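Local coordinates for protein ferredoxin--NADP reductase, apicoplast (Plasmodium falciparum, PDB 3JQQ) that uses FAD to pass electrons between ferredoxin and NADP(H) in the apicoplast, and may serve the terminal step of isoprenoid precursor synthesis, at residues 217-223 with 244-248; 209-215 with 239-245; 259-263 with 289-293. The protein carries 1 engineered substitution. All coordinates share one frame; numbering follows the deposited sequence.

Contact 1: residues 217-223 with 244-248; sequences VYNEDSI and YVFSY. With A2P (adenosine-2'-5'-diphosphate), chain J.
Tyr218 lays its ring beneath CB of Tyr248, a CH-pi contact in which that carbon stands 3.8 Å from the ring centroid, over the face but toward the rim, the two side chains crossing nearly at a right angle. With CG of Tyr218 turned opposite its own backbone nitrogen (chi1 180°), an edge of the same ring comes up to O3P of the bound adenosine-2'-5'-diphosphate. In return the ring of Tyr248 brings an edge to the carbonyl O of Tyr218. Phe246 has contacts on its edge and over a face: CG2 of Val217 meets its edge at CD1, 3.6 Å away, the backbone N of Glu220 sits over a face, and the Glu220 carboxylate stacks on the ring at 29°, CG lying 3.7 Å from CZ. Ile223 CD1 covers a face of Tyr244 in a second CH-pi contact, 3.8 Å from the centroid.

Backbone bonds set this register. Val217 donates to Val245 O and accepts from Ser247 N, the last parallel pairing of strands 211-217 and 240-246, and Tyr248 N then reaches Tyr218 O (3.0 Å), in the carbonyl plane. Within the loop that follows, Ser222 OG donates to Asn219 OD1 at 2.8 Å, from above the carbonyl plane, while Asn219 ND2 is hydrogen-bonded to Asn30 O. Leu229 of helix 226-235 packs on both Ile223 and Tyr244.

Ser247 OG accepts a hydrogen bond from the ribose O3' of the ligand (2.8 Å) and lies 2.7 Å from the phosphate oxygen O3P. Lys119, Lys286 (an engineered residue) and Tyr258 also bond the ligand. A hydroxyl placed at the end of paired strands thus meets the sugar and the 2'-phosphate together; the phosphate is what distinguishes NADP(H) from NAD(H).

Contact 2: residues 209-215 with 239-245; sequences GYITIYY and NINIHYV
Ile213 and His243 are joined by a nearly straight backbone bond, His243 N to Ile213 O at 2.7 Å and 175°, midway along two parallel strands. The axes of 211-215 and 240-245 approach to 4.7 Å at an 11° angle, and a continuous ladder of backbone hydrogen bonds runs from Ile211 N to Asn239 O through to Val245 N to Tyr215 O. Ile211, Ile213 and Tyr215 each donate to one residue and accept from another on 239-245. At the start of the ladder Asn239 adds a side-chain bond, its ND2 reaching Gly209 O (3.2 Å) from above the carbonyl plane.

Apolar contacts line the sheet face that carries Ile211, Ile213, Ile240 and Ile242. The CD1 atoms of Ile213 and Ile240 meet at 3.9 Å, and both residues pack on Leu189 of helix 183-192. Farther along, Tyr215 CD2 meets the edge of the Tyr244 ring, in its plane, 3.7 Å from Tyr244 CE2, while the Tyr215 hydroxyl bonds Gly179 O and Leu224 N.

Aromatic contacts mark the other face. CG of both Tyr214 and His243 lies anti to its own carbonyl carbon (chi1 -60° in each), which sends the two rings the same way, planes 21° apart, displaced along each other with little overlap, and Tyr214 CE2 3.3 Å from His243 CD2. Tyr210 leans across the neighbouring strand to place OH by CB of Asn241.

With helix 226-235 linking them, these strands form a beta-alpha-beta unit at one margin of the five-stranded parallel sheet of the NADP-binding domain.

Contact 3: residues 259-263 with 289-293; sequences VQDEI and IRYKV. With A2P (adenosine-2'-5'-diphosphate), chain J.
Gln260 and Ile289 meet where two nearly parallel helical segments come nearest, their axes 9.1 Å apart and 11° from parallel. The Gln260 side chain starts toward helix 289-298 and then bends sharply at CG (chi2 84°). Its CG lies against CA of Ile289, and the amide end is carried past Ile289 CG1 toward the adenine of the bound nucleotide; the exact approach to the base is doubtful in the model. Nearer the backbone, Gln260 CB rests on CB of Lys292 at 3.7 Å.

Lys292 runs extended beyond CG, passes across Gln260 CB, and crosses obliquely to the Asp261 carboxylate. A salt bridge joins Lys292 NZ to OD2 of Asp261, although their modelled separation is too short to be taken literally. The Asp261 side chain starts away from 289-293, and its end comes back to Lys292. OD1 of Asp261 accepts from the backbone N of Tyr258, just before the helix. The second subunit takes part as well: its Ser256 OG bonds Asp261 OD1, and its Thr255 O bonds Lys292 NZ, so both charged groups face an interface between chains.

These helices pack on one side of the parallel sheet in the three-layer NADP-binding domain, and Val259, Ile263, Ile289 and Val293 are turned onto it. Val259 CG1 meets Ile289 CG1 obliquely at 3.8 Å, over Ile176 of strand 173-178, which both touch. One turn farther on, Ile263 CD1 approaches Val293 CG2 at 3.9 Å, again at an oblique angle. Ile263 also reaches Ile176 and Tyr214, whereas Val293 touches Leu281 on strand 280-285. Val259 also touches Tyr214 and Val245 of strand 240-246.

How the contacts relate
Contacts 1 and 2 share strand 240-246 and differ mainly in position along it: contact 2 is the buried body of the strand pair, held by a regular backbone ladder, whereas contact 1 is the partly exposed end, where pairing gives way to loops and polar atoms turn to the nucleotide. Contact 3 is buried too, but joins helices mainly through side chains, with no backbone ladder and with a charged pair facing the second subunit. It covers the sheet from the Tyr214 face: Tyr214 CB lies 3.7 Å from Val259 CG2, and Val245 packs on Glu262. Contacts 1 and 3 reach the ligand differently, the former at ribose and phosphate, the latter near adenine.

Contact 1: residues 217-223 with 244-248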
# COMPACT_ATOMS: atom_id res chain seq x y z
N VAL B 217 -6.28 -5.39 12.90
CA VAL B 217 -7.37 -5.14 11.98
C VAL B 217 -8.16 -3.94 12.49
O VAL B 217 -7.89 -3.43 13.58
CB VAL B 217 -8.30 -6.37 11.85
CG1 VAL B 217 -7.59 -7.50 11.12
CG2 VAL B 217 -8.78 -6.83 13.22
N TYR B 218 -9.12 -3.47 11.70
CA TYR B 218 -9.89 -2.28 12.07
C TYR B 218 -10.77 -2.49 13.31
O TYR B 218 -10.71 -1.71 14.26
CB TYR B 218 -10.75 -1.80 10.90
CG TYR B 218 -11.57 -0.57 11.22
CD1 TYR B 218 -10.98 0.68 11.33
CD2 TYR B 218 -12.94 -0.66 11.43
CE1 TYR B 218 -11.72 1.81 11.63
CE2 TYR B 218 -13.69 0.46 11.73
CZ TYR B 218 -13.08 1.69 11.83
OH TYR B 218 -13.82 2.81 12.13
N ASN B 219 -11.58 -3.54 13.29
CA ASN B 219 -12.43 -3.91 14.42
C ASN B 219 -12.70 -5.41 14.42
O ASN B 219 -12.18 -6.14 13.58
CB ASN B 219 -13.74 -3.11 14.39
CG ASN B 219 -14.54 -3.35 13.13
OD1 ASN B 219 -14.26 -4.28 12.37
ND2 ASN B 219 -15.55 -2.52 12.90
N GLU B 220 -13.53 -5.87 15.36
CA GLU B 220 -13.85 -7.30 15.47
C GLU B 220 -14.42 -7.89 14.18
O GLU B 220 -14.11 -9.02 13.81
CB GLU B 220 -14.82 -7.55 16.63
CG GLU B 220 -14.30 -7.15 18.00
CD GLU B 220 -14.55 -5.69 18.34
OE1 GLU B 220 -14.78 -4.89 17.40
OE2 GLU B 220 -14.52 -5.35 19.54
N ASP B 221 -15.27 -7.12 13.50
CA ASP B 221 -15.92 -7.61 12.29
C ASP B 221 -14.97 -7.65 11.10
O ASP B 221 -15.33 -8.12 10.02
CB ASP B 221 -17.15 -6.75 11.95
CG ASP B 221 -18.36 -7.10 12.80
OD1 ASP B 221 -18.19 -7.75 13.86
OD2 ASP B 221 -19.48 -6.71 12.41
N SER B 222 -13.75 -7.16 11.31
CA SER B 222 -12.75 -7.12 10.24
C SER B 222 -11.74 -8.25 10.34
O SER B 222 -10.88 -8.39 9.48
CB SER B 222 -12.04 -5.76 10.21
OG SER B 222 -12.96 -4.71 9.94
N ILE B 223 -11.84 -9.05 11.40
CA ILE B 223 -10.97 -10.21 11.55
C ILE B 223 -11.24 -11.21 10.43
O ILE B 223 -12.35 -11.73 10.30
CB ILE B 223 -11.16 -10.91 12.90
CG1 ILE B 223 -10.90 -9.93 14.05
CG2 ILE B 223 -10.24 -12.12 13.02
CD1 ILE B 223 -11.31 -10.47 15.40
N TYR B 244 -5.40 -9.41 19.50
CA TYR B 244 -6.00 -8.56 18.48
C TYR B 244 -5.76 -7.08 18.77
O TYR B 244 -5.98 -6.62 19.89
CB TYR B 244 -7.51 -8.81 18.39
CG TYR B 244 -7.90 -10.17 17.88
CD1 TYR B 244 -8.55 -11.08 18.72
CD2 TYR B 244 -7.64 -10.56 16.58
CE1 TYR B 244 -8.92 -12.33 18.26
CE2 TYR B 244 -8.00 -11.81 16.11
CZ TYR B 244 -8.64 -12.69 16.96
OH TYR B 244 -9.00 -13.93 16.50
N VAL B 245 -5.32 -6.35 17.75
CA VAL B 245 -5.11 -4.91 17.89
C VAL B 245 -6.02 -4.17 16.92
O VAL B 245 -5.78 -4.16 15.71
CB VAL B 245 -3.65 -4.52 17.61
CG1 VAL B 245 -3.41 -3.07 17.97
CG2 VAL B 245 -2.70 -5.43 18.37
N PHE B 246 -7.07 -3.54 17.45
CA PHE B 246 -8.07 -2.88 16.62
C PHE B 246 -7.75 -1.40 16.42
O PHE B 246 -7.57 -0.66 17.38
CB PHE B 246 -9.47 -3.06 17.21
CG PHE B 246 -9.86 -4.50 17.43
CD1 PHE B 246 -9.87 -5.41 16.38
CD2 PHE B 246 -10.23 -4.95 18.69
CE1 PHE B 246 -10.22 -6.73 16.59
CE2 PHE B 246 -10.59 -6.27 18.90
CZ PHE B 246 -10.59 -7.16 17.85
N SER B 247 -7.69 -0.97 15.16
CA SER B 247 -7.32 0.40 14.86
C SER B 247 -8.45 1.41 15.11
O SER B 247 -8.19 2.61 15.22
CB SER B 247 -6.76 0.54 13.44
OG SER B 247 -7.68 0.10 12.46
N TYR B 248 -9.69 0.93 15.21
CA TYR B 248 -10.81 1.84 15.46
C TYR B 248 -10.68 2.49 16.84
O TYR B 248 -11.03 3.65 17.03
CB TYR B 248 -12.16 1.14 15.31
CG TYR B 248 -12.70 0.55 16.60
CD1 TYR B 248 -13.50 1.31 17.45
CD2 TYR B 248 -12.42 -0.76 16.96
CE1 TYR B 248 -14.00 0.77 18.62
CE2 TYR B 248 -12.91 -1.30 18.13
CZ TYR B 248 -13.70 -0.53 18.95
OH TYR B 248 -14.19 -1.07 20.12
P1 A2P J . -6.12 1.82 9.85
O1P A2P J . -5.46 2.97 10.58
O2P A2P J . -5.82 1.78 8.37
O3P A2P J . -7.57 1.60 10.21
P2 A2P J . -5.75 -2.84 5.66
O4P A2P J . -5.11 -4.17 5.34
O5P A2P J . -5.22 -1.68 4.85
O6P A2P J . -7.25 -2.89 5.79
O5' A2P J . -5.24 -2.52 7.16
C5' A2P J . -5.14 -3.56 8.12
C4' A2P J . -4.89 -2.96 9.49
O4' A2P J . -3.56 -2.45 9.57
C3' A2P J . -5.83 -1.80 9.77
O3' A2P J . -6.28 -1.89 11.12
C2' A2P J . -4.96 -0.56 9.62
O2' A2P J . -5.38 0.51 10.45
C1' A2P J . -3.64 -1.13 10.11
N9 A2P J . -2.49 -0.24 9.79
C8 A2P J . -2.53 0.88 9.04
N7 A2P J . -1.30 1.46 8.98
C5 A2P J . -0.46 0.71 9.72
C6 A2P J . 0.97 0.75 10.09
N6 A2P J . 1.78 1.74 9.65
N1 A2P J . 1.45 -0.23 10.89
C2 A2P J . 0.66 -1.22 11.35
N3 A2P J . -0.65 -1.32 11.05
C4 A2P J . -1.26 -0.40 10.26

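Contact 2: residues 209-215 with 239-245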
# COMPACT_ATOMS: atom_id res chain seq x y z
N GLY B 209 3.69 -27.48 19.69
CA GLY B 209 4.46 -26.27 19.96
C GLY B 209 3.56 -25.14 20.40
O GLY B 209 2.34 -25.31 20.50
N TYR B 210 4.13 -23.97 20.66
CA TYR B 210 3.34 -22.82 21.07
C TYR B 210 3.37 -21.70 20.03
O TYR B 210 4.44 -21.29 19.58
CB TYR B 210 3.79 -22.28 22.43
CG TYR B 210 2.72 -21.48 23.15
CD1 TYR B 210 1.48 -22.04 23.43
CD2 TYR B 210 2.95 -20.17 23.54
CE1 TYR B 210 0.50 -21.32 24.08
CE2 TYR B 210 1.97 -19.43 24.19
CZ TYR B 210 0.75 -20.02 24.46
OH TYR B 210 -0.23 -19.30 25.11
N ILE B 211 2.19 -21.22 19.66
CA ILE B 211 2.06 -20.17 18.65
C ILE B 211 1.44 -18.91 19.25
O ILE B 211 0.39 -18.96 19.88
CB ILE B 211 1.21 -20.64 17.46
CG1 ILE B 211 1.85 -21.88 16.81
CG2 ILE B 211 1.02 -19.52 16.45
CD1 ILE B 211 0.92 -22.62 15.87
N THR B 212 2.11 -17.78 19.05
CA THR B 212 1.59 -16.50 19.51
C THR B 212 1.27 -15.61 18.31
O THR B 212 2.14 -15.34 17.48
CB THR B 212 2.60 -15.76 20.42
OG1 THR B 212 3.11 -16.68 21.40
CG2 THR B 212 1.92 -14.59 21.12
N ILE B 213 0.02 -15.17 18.23
CA ILE B 213 -0.43 -14.41 17.08
C ILE B 213 -0.76 -12.97 17.45
O ILE B 213 -1.53 -12.71 18.37
CB ILE B 213 -1.65 -15.07 16.42
CG1 ILE B 213 -1.37 -16.55 16.16
CG2 ILE B 213 -2.01 -14.35 15.12
CD1 ILE B 213 -2.32 -17.19 15.19
N TYR B 214 -0.15 -12.03 16.72
CA TYR B 214 -0.46 -10.62 16.87
C TYR B 214 -1.10 -10.14 15.58
O TYR B 214 -0.47 -10.13 14.53
CB TYR B 214 0.82 -9.83 17.16
CG TYR B 214 1.54 -10.25 18.42
CD1 TYR B 214 2.68 -11.05 18.35
CD2 TYR B 214 1.09 -9.85 19.67
CE1 TYR B 214 3.35 -11.43 19.50
CE2 TYR B 214 1.75 -10.23 20.82
CZ TYR B 214 2.88 -11.02 20.73
OH TYR B 214 3.54 -11.40 21.88
N TYR B 215 -2.37 -9.76 15.67
CA TYR B 215 -3.16 -9.51 14.47
C TYR B 215 -3.86 -8.16 14.54
O TYR B 215 -4.72 -7.93 15.40
CB TYR B 215 -4.17 -10.65 14.29
CG TYR B 215 -4.96 -10.64 12.99
CD1 TYR B 215 -4.47 -10.00 11.86
CD2 TYR B 215 -6.18 -11.30 12.90
CE1 TYR B 215 -5.20 -9.99 10.68
CE2 TYR B 215 -6.91 -11.30 11.73
CZ TYR B 215 -6.41 -10.65 10.62
OH TYR B 215 -7.13 -10.65 9.45
N ASN B 239 -1.96 -24.36 23.04
CA ASN B 239 -1.00 -24.30 21.94
C ASN B 239 -1.11 -23.02 21.11
O ASN B 239 -0.36 -22.84 20.15
CB ASN B 239 -1.16 -25.53 21.03
CG ASN B 239 -0.94 -26.83 21.77
OD1 ASN B 239 -1.86 -27.64 21.89
ND2 ASN B 239 0.27 -27.04 22.27
N ILE B 240 -2.03 -22.13 21.48
CA ILE B 240 -2.22 -20.88 20.74
C ILE B 240 -2.74 -19.73 21.60
O ILE B 240 -3.58 -19.92 22.47
CB ILE B 240 -3.16 -21.08 19.53
CG1 ILE B 240 -2.92 -20.00 18.48
CG2 ILE B 240 -4.61 -21.10 19.99
CD1 ILE B 240 -3.52 -20.32 17.12
N ASN B 241 -2.22 -18.53 21.33
CA ASN B 241 -2.64 -17.32 22.01
C ASN B 241 -2.72 -16.17 21.01
O ASN B 241 -1.72 -15.80 20.40
CB ASN B 241 -1.66 -16.97 23.14
CG ASN B 241 -2.15 -15.84 24.02
OD1 ASN B 241 -3.35 -15.66 24.21
ND2 ASN B 241 -1.21 -15.07 24.57
N ILE B 242 -3.92 -15.61 20.84
CA ILE B 242 -4.14 -14.57 19.84
C ILE B 242 -4.36 -13.20 20.46
O ILE B 242 -5.27 -13.01 21.27
CB ILE B 242 -5.37 -14.89 18.97
CG1 ILE B 242 -5.22 -16.25 18.29
CG2 ILE B 242 -5.59 -13.79 17.94
CD1 ILE B 242 -6.50 -16.75 17.64
N HIS B 243 -3.54 -12.24 20.06
CA HIS B 243 -3.71 -10.85 20.50
C HIS B 243 -4.21 -9.99 19.34
O HIS B 243 -3.53 -9.84 18.32
CB HIS B 243 -2.39 -10.30 21.06
CG HIS B 243 -1.87 -11.05 22.24
ND1 HIS B 243 -2.53 -11.09 23.45
CD2 HIS B 243 -0.75 -11.79 22.40
CE1 HIS B 243 -1.84 -11.82 24.31
NE2 HIS B 243 -0.75 -12.26 23.69
N TYR B 244 -5.40 -9.41 19.50
CA TYR B 244 -6.00 -8.56 18.48
C TYR B 244 -5.76 -7.08 18.77
O TYR B 244 -5.98 -6.62 19.89
CB TYR B 244 -7.51 -8.81 18.39
CG TYR B 244 -7.90 -10.17 17.88
CD1 TYR B 244 -8.55 -11.08 18.72
CD2 TYR B 244 -7.64 -10.56 16.58
CE1 TYR B 244 -8.92 -12.33 18.26
CE2 TYR B 244 -8.00 -11.81 16.11
CZ TYR B 244 -8.64 -12.69 16.96
OH TYR B 244 -9.00 -13.93 16.50
N VAL B 245 -5.32 -6.35 17.75
CA VAL B 245 -5.11 -4.91 17.89
C VAL B 245 -6.02 -4.17 16.92
O VAL B 245 -5.78 -4.16 15.71
CB VAL B 245 -3.65 -4.52 17.61
CG1 VAL B 245 -3.41 -3.07 17.97
CG2 VAL B 245 -2.70 -5.43 18.37

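Contact 3: residues 259-263 with 289-293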
# COMPACT_ATOMS: atom_id res chain seq x y z
N VAL B 259 -0.17 -2.74 15.58
CA VAL B 259 0.27 -4.04 16.09
C VAL B 259 1.68 -4.02 16.69
O VAL B 259 1.94 -4.70 17.68
CB VAL B 259 0.12 -5.17 15.03
CG1 VAL B 259 1.17 -5.04 13.94
CG2 VAL B 259 0.19 -6.54 15.69
N GLN B 260 2.58 -3.23 16.10
CA GLN B 260 3.93 -3.10 16.64
C GLN B 260 3.94 -2.43 18.01
O GLN B 260 4.79 -2.73 18.85
CB GLN B 260 4.84 -2.29 15.71
CG GLN B 260 4.50 -2.38 14.24
CD GLN B 260 3.42 -1.40 13.85
OE1 GLN B 260 3.67 -0.20 13.71
NE2 GLN B 260 2.22 -1.91 13.65
N ASP B 261 3.01 -1.51 18.22
CA ASP B 261 2.95 -0.74 19.46
C ASP B 261 2.49 -1.64 20.60
O ASP B 261 2.95 -1.51 21.73
CB ASP B 261 2.02 0.46 19.30
CG ASP B 261 2.49 1.43 18.23
OD1 ASP B 261 1.69 1.77 17.33
OD2 ASP B 261 3.65 1.86 18.29
N GLU B 262 1.56 -2.54 20.28
CA GLU B 262 1.09 -3.53 21.22
C GLU B 262 2.27 -4.40 21.63
O GLU B 262 2.48 -4.69 22.81
CB GLU B 262 0.03 -4.41 20.56
CG GLU B 262 -1.21 -4.66 21.41
CD GLU B 262 -0.87 -5.16 22.80
OE1 GLU B 262 -1.34 -4.55 23.79
OE2 GLU B 262 -0.13 -6.16 22.91
N ILE B 263 3.05 -4.81 20.63
CA ILE B 263 4.23 -5.62 20.85
C ILE B 263 5.27 -4.86 21.65
O ILE B 263 5.91 -5.42 22.55
CB ILE B 263 4.81 -6.12 19.52
CG1 ILE B 263 3.83 -7.05 18.83
CG2 ILE B 263 6.14 -6.82 19.76
CD1 ILE B 263 4.27 -7.51 17.45
N ILE B 289 5.53 -2.27 10.27
CA ILE B 289 5.69 -3.21 11.38
C ILE B 289 7.16 -3.55 11.63
O ILE B 289 7.62 -3.57 12.77
CB ILE B 289 4.93 -4.52 11.10
CG1 ILE B 289 3.43 -4.25 10.99
CG2 ILE B 289 5.22 -5.55 12.18
CD1 ILE B 289 2.66 -5.38 10.34
N ARG B 290 7.88 -3.80 10.55
CA ARG B 290 9.25 -4.32 10.60
C ARG B 290 10.19 -3.67 11.62
O ARG B 290 10.76 -4.35 12.47
CB ARG B 290 9.89 -4.25 9.21
CG ARG B 290 11.24 -4.95 9.11
CD ARG B 290 12.01 -4.48 7.89
NE ARG B 290 13.13 -5.37 7.57
CZ ARG B 290 14.15 -5.04 6.79
NH1 ARG B 290 14.22 -3.83 6.26
NH2 ARG B 290 15.12 -5.92 6.56
N TYR B 291 10.35 -2.35 11.52
CA TYR B 291 11.43 -1.69 12.25
C TYR B 291 11.22 -1.61 13.77
O TYR B 291 12.17 -1.78 14.53
CB TYR B 291 11.72 -0.31 11.65
CG TYR B 291 12.22 -0.40 10.22
CD1 TYR B 291 11.34 -0.32 9.15
CD2 TYR B 291 13.57 -0.59 9.95
CE1 TYR B 291 11.80 -0.41 7.85
CE2 TYR B 291 14.03 -0.68 8.65
CZ TYR B 291 13.14 -0.59 7.60
OH TYR B 291 13.60 -0.68 6.31
N LYS B 292 9.99 -1.37 14.19
CA LYS B 292 9.67 -1.31 15.61
C LYS B 292 9.93 -2.66 16.27
O LYS B 292 10.52 -2.73 17.35
CB LYS B 292 8.22 -0.87 15.82
CG LYS B 292 7.98 -0.11 17.11
CD LYS B 292 6.77 0.81 16.97
CE LYS B 292 6.80 1.92 18.00
NZ LYS B 292 5.74 2.94 17.75
N VAL B 293 9.49 -3.73 15.62
CA VAL B 293 9.68 -5.08 16.16
C VAL B 293 11.15 -5.49 16.14
O VAL B 293 11.65 -6.08 17.10
CB VAL B 293 8.86 -6.13 15.37
CG1 VAL B 293 9.30 -7.53 15.74
CG2 VAL B 293 7.38 -5.94 15.63
P1 A2P J . -6.12 1.82 9.85
O1P A2P J . -5.46 2.97 10.58
O2P A2P J . -5.82 1.78 8.37
O3P A2P J . -7.57 1.60 10.21
P2 A2P J . -5.75 -2.84 5.66
O4P A2P J . -5.11 -4.17 5.34
O5P A2P J . -5.22 -1.68 4.85
O6P A2P J . -7.25 -2.89 5.79
O5' A2P J . -5.24 -2.52 7.16
C5' A2P J . -5.14 -3.56 8.12
C4' A2P J . -4.89 -2.96 9.49
O4' A2P J . -3.56 -2.45 9.57
C3' A2P J . -5.83 -1.80 9.77
O3' A2P J . -6.28 -1.89 11.12
C2' A2P J . -4.96 -0.56 9.62
O2' A2P J . -5.38 0.51 10.45
C1' A2P J . -3.64 -1.13 10.11
N9 A2P J . -2.49 -0.24 9.79
C8 A2P J . -2.53 0.88 9.04
N7 A2P J . -1.30 1.46 8.98
C5 A2P J . -0.46 0.71 9.72
C6 A2P J . 0.97 0.75 10.09
N6 A2P J . 1.78 1.74 9.65
N1 A2P J . 1.45 -0.23 10.89
C2 A2P J . 0.66 -1.22 11.35
N3 A2P J . -0.65 -1.32 11.05
C4 A2P J . -1.26 -0.40 10.26